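Local coordinates for putidaredoxin reductase (Pseudomonas putida, PDB 1Q1R), which probably uses its bound FAD to carry electrons from NADH to putidaredoxin, the iron-sulfur partner of the cytochrome P450cam monooxygenase, at residues A[15-20]-A[62-67]; A[31-36]-A[97-102]; A[91-96]-A[104-109]; A[272-275]-A[280-283]. All blocks are in the same frame, centred on the assembly; numbering follows the deposited sequence.

In the fold
From the N terminus, helix 14-25 is met by the loop 62-67 in interaction 1, closing a long excursion that contains strand 31-35. That strand reaches forward to 97-102 in interaction 2, so the two contacts cross along the chain. Interaction 3, between 91-96 and 104-109, crosses interaction 2 in turn: strands 92-95 and 100-102 are sheet neighbours, and together the two contacts set the small antiparallel sheet against the parallel one. Much later, interaction 4 closes a tight loop between 272-275 and 280-283, yet its strand returns to lie beside 105-108, hydrogen-bonded to it through Leu106 and Leu108. All four contacts have a residue at FAD; in interaction 4 it is Gly283.

Interaction 1. Residues A[15-20]-A[62-67]; sequences AGVEVA and LYLRTP. With FAD (flavin-adenine dinucleotide), chain C.
A water molecule bridges the acidic and basic partners, Glu18 and Arg65, whose own salt bridge is long: Glu18 OE1 stands 3.6 Å from Arg65 NH2. The water donates to Glu18 OE1 at 2.6 Å and accepts a weak bond from Arg65 NE at 3.5 Å, so it supplements a loose charge pairing. Glu18 OE1 and the water both approach the guanidinium at its edge, near its plane, and the carboxylate is turned 33° from that plane. Glu18 gets there by a bend at chi2 (55°), which swings its carboxylate off the helix side toward the loop. Arg65, bent in the same torsion, also has Phe21 in a cation-pi contact, and its long flexible chain suits this partly exposed margin.

Beneath the charges, branched aliphatic groups close the joint. Leu64 CD1 lies 3.8 Å from Val17 CB and packs against both valine methyls, and the methylene Arg65 CG reaches Val17 CG1 at 4.2 Å. At the start of the same helical turn Ala15 N donates to FAD O1P at 3.0 Å, as expected of the GxGxxG phosphate-binding turn of a Rossmann-type fold, to which Gly16 probably belongs. Helix 14-25 thus has the loop 62-67 along one flank, strands 6-10 and 31-35 beneath Val19 and Ala20, and helix 302-316 against Glu18 and Val19.

Interaction 2. Residues A[31-36]-A[97-102]; sequences NIRLVG and DGRALD. With FAD (flavin-adenine dinucleotide), chain C.
Leu101 and Arg33 bury nearly equal areas in this contact and meet through their aliphatic parts: Leu101 CD1 packs 3.7 Å from Arg33 CD, the two side chains crossing at about a right angle. The other leucine methyl, CD2, sits 4.2 Å above the plane of the Arg33 guanidinium, displaced toward its rim, and so lies over one face of that flat group. Arginine can serve here because its chain, extended from CG to NE, offers methylenes to the leucine while its charged end carries on toward the protein's margin. The cost is that Arg33 NE becomes buried without a hydrogen-bonding partner.

Leu101 CD1 also packs against Val35, 3.8 Å from its CG2. These residues join two layers of the FAD-binding domain of the glutathione reductase fold: strand 31-35 belongs to the parallel sheet, and strand 100-102 is an edge of the three-stranded antiparallel sheet packed against it. Just past Val35 the parallel strand delivers Gly36 to the cofactor, with Gly36 CA 3.6 Å from FAD N3A on the adenine.

Arg99 comes at Arg33 from the opposite direction, fully extended with chi1 at -179°. Its NH2 is 3.5 Å from Arg33 NH2, two donors of like charge with their guanidinium planes 73° apart, a pairing that would probably be mildly unfavourable. The turn behind Arg99 is fixed by an Asx turn, in which Asp97 OD1 accepts from Arg99 N, met from above the carboxylate plane, while Gly98 takes backbone angles that suit glycine.

Interaction 3. Residues A[91-96]-A[104-109]; sequences QQVILS and DRLVLA. With FAD (flavin-adenine dinucleotide), chain C.
Gln91 and Asp104 mark the end at which the two backbones come nearest, with Gln91 CA and Asp104 CA 6.9 Å apart. From there the segments diverge: Val93 CA and Leu106 CA are 8.8 Å apart, and Leu95 CA and Leu108 CA already 14.1 Å. No backbone hydrogen bond spans the gap, since each strand belongs to a different sheet. Gln91 has left-handed backbone angles (phi 66°, psi 62°) and with Gln92 faces Asn87, forming a G1 beta bulge where the hairpin enters strand 92-95.

The apolar centre is a valine set against a leucine. Val93 CG1 fits against the fork of Leu106, 3.7 Å from Leu106 CD1 and 3.8 Å from Leu106 CD2, so one methyl meets both leucine branches. Leu106 places its fork there with CG opposite the backbone N (chi1 -178°). Beta-branched valine suits the strand, and the longer leucine reaches from strand 105-108 to the valine of the other layer. At the closer end the side chain of Gln91 extends over the backbone of Asp104, whose own OD2 accepts from Asn6 N and so pins the start of strand 105-108 beside strand 6-10. At the far end Ala109 O approaches FAD C5B at 3.3 Å, bringing the strand's end to the ribose of the cofactor.

Around the pair, Val93 rests also on strand 83-87 and on Val8 of strand 6-10; Leu106 reaches Ile86, Val8, Val10 and, on the adjacent strand 279-281, Ile279.

Interaction 4. Residues A[272-275]-A[280-283]; sequences MQTS and MAVG
Met272 and Met280 meet by their inner portions, Met272 CB lying 4.1 Å from Met280 SD, and their chains then part. Although the first bond of Met280 leads away from the loop, its CB and CG lie against the carbonyl of Met272; CG, set opposite the carbonyl carbon of Met280 (chi1 -58°), comes within 3.5 Å of Met272 O. Unbranched, flexible methionine suits such a seam. Met272 folds back at chi2 and chi3, carrying its CE to 3.9 Å from Ala281 O, a buried carbonyl with no hydrogen-bonding partner.

On the other flank Thr274 turns its methyl inward: CG2 is 3.8 Å from Met280 C and 4.1 Å from Ala281 CB, where the small alanine lets the methyl pack beside it. Its hydroxyl is held separately, by Ile279 O and by Asp276 N. The same Met272 O accepts from Ala281 N at 3.3 Å, almost straight down the carbonyl axis, and Gln273 pairs with Met280 in a single beta bridge.

Strand 279-281 is an edge strand of the parallel sheet: Met280 bonds to Leu106 and Leu108 of strand 105-108, helix 302-316 lies against both methionines, and strand 266-267 packs on Thr274 and Ala281.

Interaction 1. Residues A[15-20]-A[62-67]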
# COMPACT_ATOMS: atom_id res chain seq x y z
N ALA A 15 5.20 -5.47 7.54
CA ALA A 15 6.41 -4.77 7.97
C ALA A 15 6.98 -5.34 9.26
O ALA A 15 8.15 -5.70 9.33
CB ALA A 15 6.12 -3.28 8.12
N GLY A 16 6.14 -5.43 10.29
CA GLY A 16 6.60 -5.95 11.57
C GLY A 16 7.05 -7.40 11.52
O GLY A 16 8.12 -7.73 12.03
N VAL A 17 6.24 -8.25 10.91
CA VAL A 17 6.55 -9.67 10.80
C VAL A 17 7.84 -9.92 10.01
O VAL A 17 8.63 -10.79 10.37
CB VAL A 17 5.37 -10.45 10.14
CG1 VAL A 17 5.79 -11.87 9.81
CG2 VAL A 17 4.17 -10.46 11.08
N GLU A 18 8.04 -9.16 8.93
CA GLU A 18 9.24 -9.32 8.11
C GLU A 18 10.48 -8.90 8.91
O GLU A 18 11.56 -9.47 8.74
CB GLU A 18 9.11 -8.46 6.84
CG GLU A 18 10.21 -8.67 5.81
CD GLU A 18 10.36 -10.12 5.40
OE1 GLU A 18 9.34 -10.81 5.18
OE2 GLU A 18 11.52 -10.58 5.28
N VAL A 19 10.33 -7.91 9.77
CA VAL A 19 11.45 -7.47 10.60
C VAL A 19 11.78 -8.61 11.56
O VAL A 19 12.94 -9.02 11.70
CB VAL A 19 11.10 -6.20 11.42
CG1 VAL A 19 12.13 -5.98 12.53
CG2 VAL A 19 11.05 -4.99 10.50
N ALA A 20 10.75 -9.15 12.20
CA ALA A 20 10.91 -10.25 13.15
C ALA A 20 11.65 -11.45 12.56
O ALA A 20 12.68 -11.87 13.08
CB ALA A 20 9.53 -10.68 13.67
N LEU A 62 -3.55 -17.12 3.20
CA LEU A 62 -3.26 -15.74 3.57
C LEU A 62 -2.15 -15.54 4.61
O LEU A 62 -1.56 -14.47 4.68
CB LEU A 62 -4.53 -15.05 4.08
CG LEU A 62 -5.75 -14.92 3.17
CD1 LEU A 62 -6.87 -14.25 3.95
CD2 LEU A 62 -5.40 -14.12 1.93
N TYR A 63 -1.87 -16.56 5.42
CA TYR A 63 -0.84 -16.44 6.46
C TYR A 63 0.51 -15.98 5.91
O TYR A 63 0.99 -16.50 4.91
CB TYR A 63 -0.64 -17.79 7.17
CG TYR A 63 -1.86 -18.36 7.86
CD1 TYR A 63 -1.92 -19.72 8.20
CD2 TYR A 63 -2.96 -17.56 8.20
CE1 TYR A 63 -3.03 -20.26 8.85
CE2 TYR A 63 -4.08 -18.09 8.85
CZ TYR A 63 -4.11 -19.45 9.17
OH TYR A 63 -5.21 -19.99 9.80
N LEU A 64 1.11 -14.99 6.58
CA LEU A 64 2.42 -14.50 6.18
C LEU A 64 3.41 -15.63 6.45
O LEU A 64 4.31 -15.89 5.65
CB LEU A 64 2.80 -13.26 7.00
CG LEU A 64 1.98 -11.99 6.77
CD1 LEU A 64 2.58 -10.84 7.60
CD2 LEU A 64 1.98 -11.62 5.29
N ARG A 65 3.23 -16.28 7.59
CA ARG A 65 4.05 -17.42 8.02
C ARG A 65 3.12 -18.37 8.76
O ARG A 65 2.17 -17.93 9.40
CB ARG A 65 5.13 -16.96 9.00
CG ARG A 65 6.01 -15.85 8.50
CD ARG A 65 7.09 -16.35 7.56
NE ARG A 65 7.89 -15.23 7.08
CZ ARG A 65 9.19 -15.30 6.81
NH1 ARG A 65 9.84 -16.45 6.96
NH2 ARG A 65 9.83 -14.21 6.39
N THR A 66 3.38 -19.67 8.67
CA THR A 66 2.53 -20.64 9.37
C THR A 66 2.66 -20.36 10.87
O THR A 66 3.67 -19.83 11.33
CB THR A 66 2.97 -22.09 9.11
OG1 THR A 66 4.33 -22.27 9.55
CG2 THR A 66 2.87 -22.43 7.63
N PRO A 67 1.62 -20.71 11.65
CA PRO A 67 1.64 -20.49 13.10
C PRO A 67 2.83 -21.13 13.81
O PRO A 67 3.36 -20.57 14.78
CB PRO A 67 0.31 -21.06 13.56
CG PRO A 67 -0.58 -20.79 12.38
CD PRO A 67 0.30 -21.19 11.22
PA FAD C . -0.20 -2.60 8.47
O1A FAD C . -1.24 -1.57 8.70
O2A FAD C . -0.50 -3.72 7.55
O5B FAD C . 0.25 -3.22 9.87
C5B FAD C . 0.36 -2.43 11.06
C4B FAD C . -0.26 -3.20 12.23
O4B FAD C . 0.17 -2.60 13.51
C3B FAD C . -1.80 -3.09 12.21
O3B FAD C . -2.36 -4.34 12.64
C2B FAD C . -2.08 -2.03 13.25
O2B FAD C . -3.38 -2.22 13.81
C1B FAD C . -1.02 -2.34 14.29
N9A FAD C . -0.82 -1.26 15.29
C8A FAD C . -0.76 0.06 15.06
N7A FAD C . -0.59 0.70 16.22
C5A FAD C . -0.54 -0.21 17.19
C6A FAD C . -0.39 -0.14 18.57
N6A FAD C . -0.27 1.04 19.18
N1A FAD C . -0.37 -1.29 19.30
C2A FAD C . -0.51 -2.48 18.70
N3A FAD C . -0.66 -2.57 17.37
C4A FAD C . -0.68 -1.45 16.60
N1 FAD C . 0.69 -3.24 -1.76
C2 FAD C . 1.32 -3.66 -2.94
O2 FAD C . 2.52 -3.46 -3.10
N3 FAD C . 0.56 -4.31 -3.93
C4 FAD C . -0.82 -4.55 -3.72
O4 FAD C . -1.46 -5.16 -4.57
C4X FAD C . -1.44 -4.12 -2.54
N5 FAD C . -2.76 -4.39 -2.31
C5X FAD C . -3.38 -4.06 -1.14
C6 FAD C . -4.74 -4.38 -0.93
C7 FAD C . -5.37 -4.05 0.29
C7M FAD C . -6.86 -4.39 0.48
C8 FAD C . -4.64 -3.41 1.32
C8M FAD C . -5.28 -3.06 2.67
C9 FAD C . -3.28 -3.09 1.11
C9A FAD C . -2.65 -3.40 -0.11
N10 FAD C . -1.28 -3.10 -0.33
C10 FAD C . -0.68 -3.47 -1.56
C1' FAD C . -0.48 -2.38 0.71
C2' FAD C . 0.41 -3.36 1.47
O2' FAD C . -0.37 -4.49 1.88
C3' FAD C . 1.05 -2.69 2.70
O3' FAD C . 1.74 -1.51 2.27
C4' FAD C . 2.04 -3.64 3.39
O4' FAD C . 1.35 -4.82 3.81
C5' FAD C . 2.70 -3.00 4.62
O5' FAD C . 1.78 -2.83 5.71
P FAD C . 2.37 -2.46 7.17
O1P FAD C . 2.78 -3.71 7.84
O2P FAD C . 3.39 -1.40 6.99
O3P FAD C . 1.10 -1.79 7.94
O HOH W 1 7.15 -12.01 6.00

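Interaction 2. Residues A[31-36]-A[97-102]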
# COMPACT_ATOMS: atom_id res chain seq x y z
N ASN A 31 15.96 -11.87 22.20
CA ASN A 31 14.53 -12.14 22.19
C ASN A 31 13.80 -11.18 21.27
O ASN A 31 14.14 -10.00 21.18
CB ASN A 31 13.97 -12.02 23.61
CG ASN A 31 14.50 -13.10 24.53
OD1 ASN A 31 14.11 -14.26 24.44
ND2 ASN A 31 15.40 -12.71 25.42
N ILE A 32 12.78 -11.70 20.58
CA ILE A 32 11.99 -10.90 19.66
C ILE A 32 10.52 -10.96 20.06
O ILE A 32 9.93 -12.03 20.14
CB ILE A 32 12.13 -11.42 18.22
CG1 ILE A 32 13.61 -11.47 17.83
CG2 ILE A 32 11.35 -10.52 17.26
CD1 ILE A 32 13.87 -12.12 16.48
N ARG A 33 9.93 -9.80 20.32
CA ARG A 33 8.53 -9.75 20.70
C ARG A 33 7.70 -8.96 19.70
O ARG A 33 7.95 -7.78 19.46
CB ARG A 33 8.36 -9.11 22.08
CG ARG A 33 7.98 -10.11 23.17
CD ARG A 33 7.17 -9.43 24.27
NE ARG A 33 6.52 -10.41 25.15
CZ ARG A 33 7.16 -11.14 26.06
NH1 ARG A 33 8.48 -11.02 26.21
NH2 ARG A 33 6.49 -12.00 26.81
N LEU A 34 6.71 -9.63 19.10
CA LEU A 34 5.81 -9.00 18.16
C LEU A 34 4.55 -8.68 18.94
O LEU A 34 3.97 -9.57 19.55
CB LEU A 34 5.46 -9.95 17.01
CG LEU A 34 6.28 -9.92 15.73
CD1 LEU A 34 5.81 -11.04 14.82
CD2 LEU A 34 6.12 -8.57 15.03
N VAL A 35 4.14 -7.42 18.93
CA VAL A 35 2.94 -7.03 19.65
C VAL A 35 2.01 -6.26 18.71
O VAL A 35 2.41 -5.27 18.12
CB VAL A 35 3.29 -6.13 20.85
CG1 VAL A 35 2.04 -5.81 21.66
CG2 VAL A 35 4.33 -6.82 21.73
N GLY A 36 0.78 -6.74 18.58
CA GLY A 36 -0.16 -6.07 17.70
C GLY A 36 -1.57 -6.07 18.25
O GLY A 36 -1.96 -6.97 19.00
N ASP A 97 -3.37 -2.85 29.07
CA ASP A 97 -3.69 -3.51 30.33
C ASP A 97 -2.81 -3.00 31.47
O ASP A 97 -2.90 -3.47 32.60
CB ASP A 97 -3.52 -5.02 30.20
CG ASP A 97 -2.07 -5.45 30.18
OD1 ASP A 97 -1.26 -4.77 29.52
OD2 ASP A 97 -1.73 -6.47 30.83
N GLY A 98 -1.95 -2.03 31.16
CA GLY A 98 -1.06 -1.48 32.18
C GLY A 98 0.30 -2.16 32.20
O GLY A 98 1.24 -1.65 32.80
N ARG A 99 0.40 -3.31 31.55
CA ARG A 99 1.65 -4.06 31.49
C ARG A 99 2.71 -3.29 30.69
O ARG A 99 2.37 -2.55 29.76
CB ARG A 99 1.41 -5.43 30.85
CG ARG A 99 2.64 -6.31 30.76
CD ARG A 99 2.31 -7.64 30.10
NE ARG A 99 3.49 -8.48 29.92
CZ ARG A 99 3.49 -9.66 29.31
NH1 ARG A 99 2.36 -10.15 28.82
NH2 ARG A 99 4.61 -10.35 29.19
N ALA A 100 3.97 -3.48 31.05
CA ALA A 100 5.07 -2.81 30.36
C ALA A 100 6.13 -3.81 29.91
O ALA A 100 6.49 -4.72 30.65
CB ALA A 100 5.70 -1.77 31.29
N LEU A 101 6.62 -3.63 28.68
CA LEU A 101 7.63 -4.51 28.13
C LEU A 101 8.93 -3.75 27.94
O LEU A 101 8.93 -2.66 27.36
CB LEU A 101 7.18 -5.08 26.79
CG LEU A 101 5.86 -5.87 26.75
CD1 LEU A 101 5.58 -6.29 25.31
CD2 LEU A 101 5.96 -7.08 27.66
N ASP A 102 10.03 -4.31 28.43
CA ASP A 102 11.34 -3.67 28.30
C ASP A 102 11.94 -3.95 26.93
O ASP A 102 11.74 -5.02 26.35
CB ASP A 102 12.30 -4.18 29.38
CG ASP A 102 11.79 -3.91 30.79
OD1 ASP A 102 11.31 -2.78 31.05
OD2 ASP A 102 11.88 -4.82 31.63
PA FAD C . -0.20 -2.60 8.47
O1A FAD C . -1.24 -1.57 8.70
O2A FAD C . -0.50 -3.72 7.55
O5B FAD C . 0.25 -3.22 9.87
C5B FAD C . 0.36 -2.43 11.06
C4B FAD C . -0.26 -3.20 12.23
O4B FAD C . 0.17 -2.60 13.51
C3B FAD C . -1.80 -3.09 12.21
O3B FAD C . -2.36 -4.34 12.64
C2B FAD C . -2.08 -2.03 13.25
O2B FAD C . -3.38 -2.22 13.81
C1B FAD C . -1.02 -2.34 14.29
N9A FAD C . -0.82 -1.26 15.29
C8A FAD C . -0.76 0.06 15.06
N7A FAD C . -0.59 0.70 16.22
C5A FAD C . -0.54 -0.21 17.19
C6A FAD C . -0.39 -0.14 18.57
N6A FAD C . -0.27 1.04 19.18
N1A FAD C . -0.37 -1.29 19.30
C2A FAD C . -0.51 -2.48 18.70
N3A FAD C . -0.66 -2.57 17.37
C4A FAD C . -0.68 -1.45 16.60
N1 FAD C . 0.69 -3.24 -1.76
C2 FAD C . 1.32 -3.66 -2.94
O2 FAD C . 2.52 -3.46 -3.10
N3 FAD C . 0.56 -4.31 -3.93
C4 FAD C . -0.82 -4.55 -3.72
O4 FAD C . -1.46 -5.16 -4.57
C4X FAD C . -1.44 -4.12 -2.54
N5 FAD C . -2.76 -4.39 -2.31
C5X FAD C . -3.38 -4.06 -1.14
C6 FAD C . -4.74 -4.38 -0.93
C7 FAD C . -5.37 -4.05 0.29
C7M FAD C . -6.86 -4.39 0.48
C8 FAD C . -4.64 -3.41 1.32
C8M FAD C . -5.28 -3.06 2.67
C9 FAD C . -3.28 -3.09 1.11
C9A FAD C . -2.65 -3.40 -0.11
N10 FAD C . -1.28 -3.10 -0.33
C10 FAD C . -0.68 -3.47 -1.56
C1' FAD C . -0.48 -2.38 0.71
C2' FAD C . 0.41 -3.36 1.47
O2' FAD C . -0.37 -4.49 1.88
C3' FAD C . 1.05 -2.69 2.70
O3' FAD C . 1.74 -1.51 2.27
C4' FAD C . 2.04 -3.64 3.39
O4' FAD C . 1.35 -4.82 3.81
C5' FAD C . 2.70 -3.00 4.62
O5' FAD C . 1.78 -2.83 5.71
P FAD C . 2.37 -2.46 7.17
O1P FAD C . 2.78 -3.71 7.84
O2P FAD C . 3.39 -1.40 6.99
O3P FAD C . 1.10 -1.79 7.94

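Interaction 3. Residues A[91-96]-A[104-109]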
# COMPACT_ATOMS: atom_id res chain seq x y z
N GLN A 91 12.91 2.76 28.72
CA GLN A 91 12.98 1.84 27.59
C GLN A 91 11.92 0.75 27.74
O GLN A 91 12.24 -0.43 27.86
CB GLN A 91 14.38 1.21 27.49
CG GLN A 91 15.43 2.13 26.88
CD GLN A 91 16.81 1.50 26.87
OE1 GLN A 91 16.99 0.37 26.41
NE2 GLN A 91 17.80 2.24 27.35
N GLN A 92 10.66 1.17 27.75
CA GLN A 92 9.55 0.24 27.89
C GLN A 92 8.38 0.71 27.05
O GLN A 92 8.25 1.90 26.76
CB GLN A 92 9.07 0.16 29.35
CG GLN A 92 10.14 -0.04 30.40
CD GLN A 92 9.56 -0.02 31.80
OE1 GLN A 92 8.85 0.91 32.18
NE2 GLN A 92 9.87 -1.05 32.58
N VAL A 93 7.53 -0.23 26.67
CA VAL A 93 6.33 0.09 25.92
C VAL A 93 5.20 -0.29 26.87
O VAL A 93 5.24 -1.35 27.50
CB VAL A 93 6.22 -0.73 24.60
CG1 VAL A 93 7.25 -0.22 23.59
CG2 VAL A 93 6.44 -2.21 24.88
N ILE A 94 4.20 0.58 26.98
CA ILE A 94 3.08 0.32 27.87
C ILE A 94 1.88 -0.24 27.12
O ILE A 94 1.44 0.34 26.13
CB ILE A 94 2.64 1.60 28.61
CG1 ILE A 94 3.85 2.25 29.29
CG2 ILE A 94 1.56 1.26 29.63
CD1 ILE A 94 4.61 1.34 30.23
N LEU A 95 1.36 -1.36 27.61
CA LEU A 95 0.20 -2.00 27.00
C LEU A 95 -1.07 -1.44 27.62
O LEU A 95 -1.04 -0.88 28.71
CB LEU A 95 0.28 -3.52 27.22
CG LEU A 95 1.56 -4.17 26.69
CD1 LEU A 95 1.49 -5.67 26.85
CD2 LEU A 95 1.75 -3.80 25.22
N SER A 96 -2.19 -1.59 26.91
CA SER A 96 -3.46 -1.07 27.40
C SER A 96 -3.87 -1.66 28.75
O SER A 96 -4.63 -1.03 29.49
CB SER A 96 -4.57 -1.34 26.37
OG SER A 96 -4.65 -2.72 26.07
N ASP A 104 15.55 -3.08 24.22
CA ASP A 104 16.89 -2.57 24.00
C ASP A 104 16.80 -1.91 22.63
O ASP A 104 17.45 -0.90 22.36
CB ASP A 104 17.92 -3.70 23.99
CG ASP A 104 18.10 -4.33 25.35
OD1 ASP A 104 18.45 -3.60 26.30
OD2 ASP A 104 17.90 -5.56 25.49
N ARG A 105 15.96 -2.51 21.79
CA ARG A 105 15.70 -2.04 20.43
C ARG A 105 14.19 -2.07 20.19
O ARG A 105 13.55 -3.10 20.38
CB ARG A 105 16.41 -2.93 19.41
CG ARG A 105 17.82 -2.48 19.05
CD ARG A 105 18.70 -2.36 20.27
NE ARG A 105 19.64 -1.24 20.15
CZ ARG A 105 20.77 -1.29 19.47
NH1 ARG A 105 21.13 -2.40 18.83
NH2 ARG A 105 21.55 -0.22 19.42
N LEU A 106 13.64 -0.94 19.78
CA LEU A 106 12.21 -0.85 19.51
C LEU A 106 11.94 -0.55 18.03
O LEU A 106 12.57 0.33 17.44
CB LEU A 106 11.59 0.25 20.39
CG LEU A 106 10.08 0.47 20.28
CD1 LEU A 106 9.34 -0.82 20.63
CD2 LEU A 106 9.66 1.60 21.21
N VAL A 107 11.01 -1.29 17.44
CA VAL A 107 10.65 -1.11 16.04
C VAL A 107 9.16 -0.79 15.93
O VAL A 107 8.32 -1.58 16.36
CB VAL A 107 10.94 -2.37 15.21
CG1 VAL A 107 10.48 -2.17 13.76
CG2 VAL A 107 12.43 -2.69 15.25
N LEU A 108 8.85 0.36 15.37
CA LEU A 108 7.47 0.77 15.19
C LEU A 108 7.00 0.45 13.77
O LEU A 108 7.33 1.15 12.81
CB LEU A 108 7.32 2.27 15.48
CG LEU A 108 7.77 2.70 16.88
CD1 LEU A 108 7.50 4.18 17.08
CD2 LEU A 108 7.03 1.88 17.95
N ALA A 109 6.23 -0.63 13.66
CA ALA A 109 5.69 -1.09 12.38
C ALA A 109 4.17 -0.97 12.50
O ALA A 109 3.43 -1.93 12.27
CB ALA A 109 6.08 -2.54 12.14
PA FAD C . -0.20 -2.60 8.47
O1A FAD C . -1.24 -1.57 8.70
O2A FAD C . -0.50 -3.72 7.55
O5B FAD C . 0.25 -3.22 9.87
C5B FAD C . 0.36 -2.43 11.06
C4B FAD C . -0.26 -3.20 12.23
O4B FAD C . 0.17 -2.60 13.51
C3B FAD C . -1.80 -3.09 12.21
O3B FAD C . -2.36 -4.34 12.64
C2B FAD C . -2.08 -2.03 13.25
O2B FAD C . -3.38 -2.22 13.81
C1B FAD C . -1.02 -2.34 14.29
N9A FAD C . -0.82 -1.26 15.29
C8A FAD C . -0.76 0.06 15.06
N7A FAD C . -0.59 0.70 16.22
C5A FAD C . -0.54 -0.21 17.19
C6A FAD C . -0.39 -0.14 18.57
N6A FAD C . -0.27 1.04 19.18
N1A FAD C . -0.37 -1.29 19.30
C2A FAD C . -0.51 -2.48 18.70
N3A FAD C . -0.66 -2.57 17.37
C4A FAD C . -0.68 -1.45 16.60
N1 FAD C . 0.69 -3.24 -1.76
C2 FAD C . 1.32 -3.66 -2.94
O2 FAD C . 2.52 -3.46 -3.10
N3 FAD C . 0.56 -4.31 -3.93
C4 FAD C . -0.82 -4.55 -3.72
O4 FAD C . -1.46 -5.16 -4.57
C4X FAD C . -1.44 -4.12 -2.54
N5 FAD C . -2.76 -4.39 -2.31
C5X FAD C . -3.38 -4.06 -1.14
C6 FAD C . -4.74 -4.38 -0.93
C7 FAD C . -5.37 -4.05 0.29
C7M FAD C . -6.86 -4.39 0.48
C8 FAD C . -4.64 -3.41 1.32
C8M FAD C . -5.28 -3.06 2.67
C9 FAD C . -3.28 -3.09 1.11
C9A FAD C . -2.65 -3.40 -0.11
N10 FAD C . -1.28 -3.10 -0.33
C10 FAD C . -0.68 -3.47 -1.56
C1' FAD C . -0.48 -2.38 0.71
C2' FAD C . 0.41 -3.36 1.47
O2' FAD C . -0.37 -4.49 1.88
C3' FAD C . 1.05 -2.69 2.70
O3' FAD C . 1.74 -1.51 2.27
C4' FAD C . 2.04 -3.64 3.39
O4' FAD C . 1.35 -4.82 3.81
C5' FAD C . 2.70 -3.00 4.62
O5' FAD C . 1.78 -2.83 5.71
P FAD C . 2.37 -2.46 7.17
O1P FAD C . 2.78 -3.71 7.84
O2P FAD C . 3.39 -1.40 6.99
O3P FAD C . 1.10 -1.79 7.94

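Interaction 4. Residues A[272-275]-A[280-283]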
# COMPACT_ATOMS: atom_id res chain seq x y z
N MET A 272 17.28 4.01 9.49
CA MET A 272 15.95 3.59 9.92
C MET A 272 15.57 4.09 11.31
O MET A 272 14.47 3.80 11.80
CB MET A 272 15.85 2.06 9.89
CG MET A 272 16.22 1.41 8.54
SD MET A 272 15.37 2.15 7.12
CE MET A 272 13.72 1.43 7.30
N GLN A 273 16.46 4.85 11.94
CA GLN A 273 16.22 5.38 13.28
C GLN A 273 15.33 6.61 13.30
O GLN A 273 15.36 7.43 12.39
CB GLN A 273 17.55 5.74 13.94
CG GLN A 273 18.57 4.62 14.01
CD GLN A 273 19.92 5.10 14.51
OE1 GLN A 273 20.04 5.56 15.65
NE2 GLN A 273 20.94 4.99 13.67
N THR A 274 14.53 6.73 14.36
CA THR A 274 13.65 7.89 14.52
C THR A 274 14.47 8.92 15.30
O THR A 274 15.69 8.78 15.43
CB THR A 274 12.41 7.54 15.36
OG1 THR A 274 12.82 7.20 16.69
CG2 THR A 274 11.66 6.36 14.75
N SER A 275 13.81 9.94 15.84
CA SER A 275 14.50 10.96 16.62
C SER A 275 15.25 10.28 17.76
O SER A 275 16.24 10.81 18.28
CB SER A 275 13.50 11.95 17.20
OG SER A 275 12.65 12.47 16.19
N MET A 280 13.19 2.60 15.90
CA MET A 280 13.13 2.67 14.45
C MET A 280 11.67 2.60 13.98
O MET A 280 10.79 2.22 14.76
CB MET A 280 13.92 1.51 13.83
CG MET A 280 15.39 1.46 14.23
SD MET A 280 16.29 0.07 13.49
CE MET A 280 15.63 -1.26 14.37
N ALA A 281 11.42 2.97 12.73
CA ALA A 281 10.08 2.91 12.15
C ALA A 281 10.21 2.17 10.82
O ALA A 281 11.27 2.19 10.20
CB ALA A 281 9.52 4.30 11.94
N VAL A 282 9.13 1.54 10.37
CA VAL A 282 9.18 0.76 9.12
C VAL A 282 7.80 0.54 8.51
O VAL A 282 6.80 0.43 9.22
CB VAL A 282 9.83 -0.62 9.40
CG1 VAL A 282 8.98 -1.38 10.41
CG2 VAL A 282 9.99 -1.41 8.12
N GLY A 283 7.74 0.49 7.17
CA GLY A 283 6.49 0.25 6.49
C GLY A 283 5.66 1.47 6.12
O GLY A 283 6.19 2.56 5.93